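NAD-dependent aldehyde dehydrogenase (Sinorhizobium meliloti, PDB 3U4J) oxidises aldehydes to the corresponding carboxylic acids with NAD as the hydride acceptor, and is assembled as a tetramer. Local coordinates at the interface of chains A and B and the interface of chains A and C. Numbering follows the deposited sequence. Chains: chain A/B/C, NAD-dependent aldehyde dehydrogenase.

Contact 1: the interface of chains A and B. Residues chain A 137, 140, 142, 482; chain B 137, 140, 142, 482.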
# COMPACT_ATOMS: atom_id res chain seq x y z
N GLN A 137 -1.48 -4.54 -14.15
CA GLN A 137 -1.91 -3.85 -12.94
C GLN A 137 -3.42 -3.65 -12.84
O GLN A 137 -3.95 -3.61 -11.73
CB GLN A 137 -1.20 -2.49 -12.79
CG GLN A 137 0.31 -2.61 -12.43
CD GLN A 137 0.49 -3.49 -11.19
OE1 GLN A 137 0.11 -3.11 -10.10
NE2 GLN A 137 1.05 -4.69 -11.38
N ALA A 140 -5.47 -5.89 -10.56
CA ALA A 140 -5.14 -5.95 -9.13
C ALA A 140 -5.48 -4.67 -8.35
O ALA A 140 -5.08 -4.53 -7.20
CB ALA A 140 -3.68 -6.29 -8.96
N GLU A 142 -7.11 -2.01 -6.06
CA GLU A 142 -7.82 -2.30 -4.82
C GLU A 142 -8.26 -1.02 -4.11
O GLU A 142 -7.83 0.09 -4.46
CB GLU A 142 -6.92 -3.17 -3.91
CG GLU A 142 -5.64 -2.46 -3.55
CD GLU A 142 -4.59 -3.37 -2.90
OE1 GLU A 142 -4.44 -4.54 -3.32
OE2 GLU A 142 -3.92 -2.89 -1.97
N ARG A 482 1.48 2.73 -10.53
CA ARG A 482 0.20 2.60 -9.83
C ARG A 482 -0.50 3.95 -9.73
O ARG A 482 -1.69 4.00 -9.50
CB ARG A 482 0.42 2.05 -8.41
CG ARG A 482 1.02 0.66 -8.44
CD ARG A 482 0.82 -0.14 -7.17
NE ARG A 482 0.90 -1.57 -7.51
CZ ARG A 482 1.65 -2.48 -6.88
NH1 ARG A 482 2.40 -2.14 -5.84
NH2 ARG A 482 1.62 -3.75 -7.29
N GLN B 137 1.99 -8.95 -11.86
CA GLN B 137 2.37 -8.37 -10.56
C GLN B 137 3.85 -8.39 -10.26
O GLN B 137 4.35 -7.51 -9.58
CB GLN B 137 1.63 -9.07 -9.41
CG GLN B 137 0.15 -8.72 -9.35
CD GLN B 137 -0.07 -7.21 -9.39
OE1 GLN B 137 0.29 -6.48 -8.47
NE2 GLN B 137 -0.64 -6.73 -10.50
N ALA B 140 5.86 -5.20 -10.69
CA ALA B 140 5.44 -4.02 -9.94
C ALA B 140 5.82 -4.10 -8.48
O ALA B 140 5.48 -3.18 -7.72
CB ALA B 140 3.92 -3.85 -10.03
N GLU B 142 7.32 -3.71 -4.97
CA GLU B 142 7.96 -2.50 -4.46
C GLU B 142 8.33 -2.64 -2.96
O GLU B 142 7.86 -3.56 -2.26
CB GLU B 142 7.05 -1.27 -4.69
CG GLU B 142 5.78 -1.38 -3.89
CD GLU B 142 4.70 -0.33 -4.21
OE1 GLU B 142 4.52 0.11 -5.37
OE2 GLU B 142 3.99 0.03 -3.25
N ARG B 482 -1.30 -10.28 -3.89
CA ARG B 482 -0.04 -9.58 -3.61
C ARG B 482 0.69 -10.19 -2.41
O ARG B 482 1.89 -10.03 -2.24
CB ARG B 482 -0.30 -8.08 -3.42
CG ARG B 482 -0.65 -7.38 -4.73
CD ARG B 482 -0.84 -5.87 -4.52
NE ARG B 482 -1.20 -5.18 -5.77
CZ ARG B 482 -1.59 -3.90 -5.84
NH1 ARG B 482 -1.65 -3.16 -4.74
NH2 ARG B 482 -1.89 -3.38 -7.03
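A:Arg482 and B:Arg482 meet in the middle of this two-fold contact between subunits of the aldehyde dehydrogenase family, with A:Gln137, A:Glu142 and their twins around them. Each arginine sits in the loop just ahead of helix 483-487; each glutamine is in the last turn of helix 117-138.

From CB, the chain of A:Arg482 starts with CG opposite the carbonyl carbon (chi1 -62°) and then runs extended to NE, which carries its head well into the partner's side. CD merely passes B:Glu142 OE1. NE turns to its own subunit and donates to the side-chain carbonyl, A:Arg482 NE lying 3.1 Å from A:Gln137 OE1. NH2 donates to that same A:Gln137 OE1, so the guanidinium holds one oxygen side-on with two nitrogens, both approaching from one face of the amide. This intrachain pair fixes the rotation of the arginine head. A:Arg482 CZ lies 3.7 Å from B:Arg482 CZ, the guanidinium groups overlapping off-centre over one another's faces and tilted by 31°. A:Arg482 NH1 reaches across to the carboxylate, making a salt bridge of 3.1 Å to B:Glu142 OE1, with the two flat groups turned 59° from each other. A:Arg482 NH2 also makes a weak bond to B:Gln137 OE1 and packs 3.6 Å from the methyl CB of B:Ala140.

The twin salt bridge, B:Arg482 NH1 to A:Glu142 OE1, is longer at 3.4 Å. The two carboxylates probably offset the charge of the paired arginines, helping them to share the axis.

Beside the arginines, next to B:Ala140, the glutamine amides cross, and A:Gln137 NE2 is modelled 2.8 Å from B:Gln137 NE2. These two nitrogens make no hydrogen bond and the amide placement may be uncertain, although the contacts of each OE1 with Arg482 favour keeping it as modelled. A:Gln137 CD rests 3.6 Å from B:Ala140 CB.

Contact 2: the interface of chains A and C. Residues chain A 452, 470-472, 478; chain C 490-492.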
# COMPACT_ATOMS: atom_id res chain seq x y z
N GLY A 452 9.26 16.74 -10.69
CA GLY A 452 8.59 15.43 -10.47
C GLY A 452 9.25 14.23 -11.11
O GLY A 452 9.08 13.11 -10.63
N GLY A 470 4.64 16.69 -13.05
CA GLY A 470 5.44 17.86 -12.68
C GLY A 470 5.09 18.56 -11.38
O GLY A 470 4.04 18.31 -10.77
N TYR A 471 6.01 19.40 -10.93
CA TYR A 471 5.75 20.34 -9.84
C TYR A 471 5.43 21.65 -10.53
O TYR A 471 5.68 21.78 -11.74
CB TYR A 471 7.03 20.54 -9.03
CG TYR A 471 7.42 19.46 -8.02
CD1 TYR A 471 7.91 19.82 -6.75
CD2 TYR A 471 7.34 18.09 -8.33
CE1 TYR A 471 8.30 18.85 -5.82
CE2 TYR A 471 7.73 17.11 -7.38
CZ TYR A 471 8.19 17.51 -6.14
OH TYR A 471 8.57 16.57 -5.22
N LYS A 472 4.93 22.62 -9.76
CA LYS A 472 4.81 24.01 -10.19
C LYS A 472 3.97 24.10 -11.47
O LYS A 472 2.95 23.44 -11.56
CB LYS A 472 6.22 24.63 -10.36
CG LYS A 472 6.97 24.68 -9.01
CD LYS A 472 8.04 25.75 -9.04
CE LYS A 472 9.38 25.16 -8.97
NZ LYS A 472 10.44 26.19 -9.16
N ARG A 478 -0.49 12.69 -11.39
CA ARG A 478 0.60 11.76 -11.71
C ARG A 478 0.11 10.65 -12.61
O ARG A 478 -0.98 10.12 -12.41
CB ARG A 478 1.20 11.19 -10.44
CG ARG A 478 2.06 12.21 -9.64
CD ARG A 478 3.38 12.53 -10.37
NE ARG A 478 4.27 13.42 -9.62
CZ ARG A 478 4.17 14.75 -9.62
NH1 ARG A 478 3.19 15.36 -10.29
NH2 ARG A 478 5.06 15.48 -8.92
N GLN C 490 3.60 16.08 -2.93
CA GLN C 490 4.05 15.91 -4.29
C GLN C 490 4.84 14.61 -4.25
O GLN C 490 5.51 14.31 -3.24
CB GLN C 490 5.01 17.04 -4.70
CG GLN C 490 4.38 18.40 -5.04
CD GLN C 490 3.80 18.52 -6.47
OE1 GLN C 490 3.49 19.62 -6.91
NE2 GLN C 490 3.63 17.40 -7.16
N PHE C 491 4.80 13.86 -5.36
CA PHE C 491 5.57 12.64 -5.51
C PHE C 491 6.62 12.82 -6.59
O PHE C 491 6.34 13.33 -7.70
CB PHE C 491 4.65 11.48 -5.80
CG PHE C 491 3.67 11.21 -4.67
CD1 PHE C 491 4.04 10.44 -3.58
CD2 PHE C 491 2.39 11.77 -4.69
CE1 PHE C 491 3.14 10.19 -2.53
CE2 PHE C 491 1.48 11.52 -3.65
CZ PHE C 491 1.88 10.74 -2.56
N LYS C 492 7.84 12.44 -6.25
CA LYS C 492 8.97 12.66 -7.13
C LYS C 492 9.50 11.30 -7.53
O LYS C 492 9.91 10.52 -6.65
CB LYS C 492 10.03 13.48 -6.40
CG LYS C 492 11.38 13.58 -7.11
CD LYS C 492 12.37 14.34 -6.20
CE LYS C 492 12.09 15.85 -6.20
NZ LYS C 492 12.85 16.55 -5.10
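The C-terminal strand 489-497 of chain C enters here, bringing C:Gln490 and the backbone of C:Phe491 against A:Tyr471 and A:Arg478 in the glycine-rich GGYKKSGLGR stretch near the C-terminus of this aldehyde dehydrogenase.

The polar anchor is A:Arg478. Both its NE and its NH2 donate to the main-chain carbonyl across the contact, A:Arg478 NE and A:Arg478 NH2 each lying 2.8 Å from C:Phe491 O. The oxygen lies in the guanidinium plane, at the edge between the two N-H groups, while the nitrogens come at it from opposite faces of the carbonyl plane. The remaining nitrogen, A:Arg478 NH1, is tied back to its own subunit by a bond of 3.1 Å to A:Gly470 O. Three bonds therefore fix the turn of the arginine head. Because the acceptor across the contact is a backbone atom, this grip probably depends on the course of the strand rather than on the phenylalanine ring.

C:Gln490 covers one face of A:Tyr471. C:Gln490 CB makes a CH-pi contact 3.9 Å from the ring centroid of A:Tyr471 and is 3.5 Å from A:Tyr471 CZ. CG lies above the centre of the ring, and the bend at chi2 (-81°) then lays the amide stacked parallel to it, 4° between the planes. At the far end of that amide, C:Gln490 NE2 is modelled 3.0 Å from A:Arg478 NH2. Two N-H donors cannot bond to one another, so the amide may be turned over in the model, which would present its oxygen to the arginine instead.

Beyond the glutamine, A:Gly452 O packs against CA of C:Lys492, and the phenol oxygen OH of A:Tyr471 lies 3.6 Å from C:Lys492 CB.

The centres of contact 1 and contact 2 are about 21 Å apart, and chain A takes part in both, meeting chain B in the first and chain C in the second. They draw on one short C-terminal stretch: Arg478 serves contact 2 and Arg482 serves contact 1, four residues later, while helix 483-487 leads on to strand 489-497, the element each subunit offers to contact 2. Since every copy carries both surfaces, two different two-fold contacts suffice to link four subunits into the tetramer. A shift in this stretch could plausibly be felt at both interfaces.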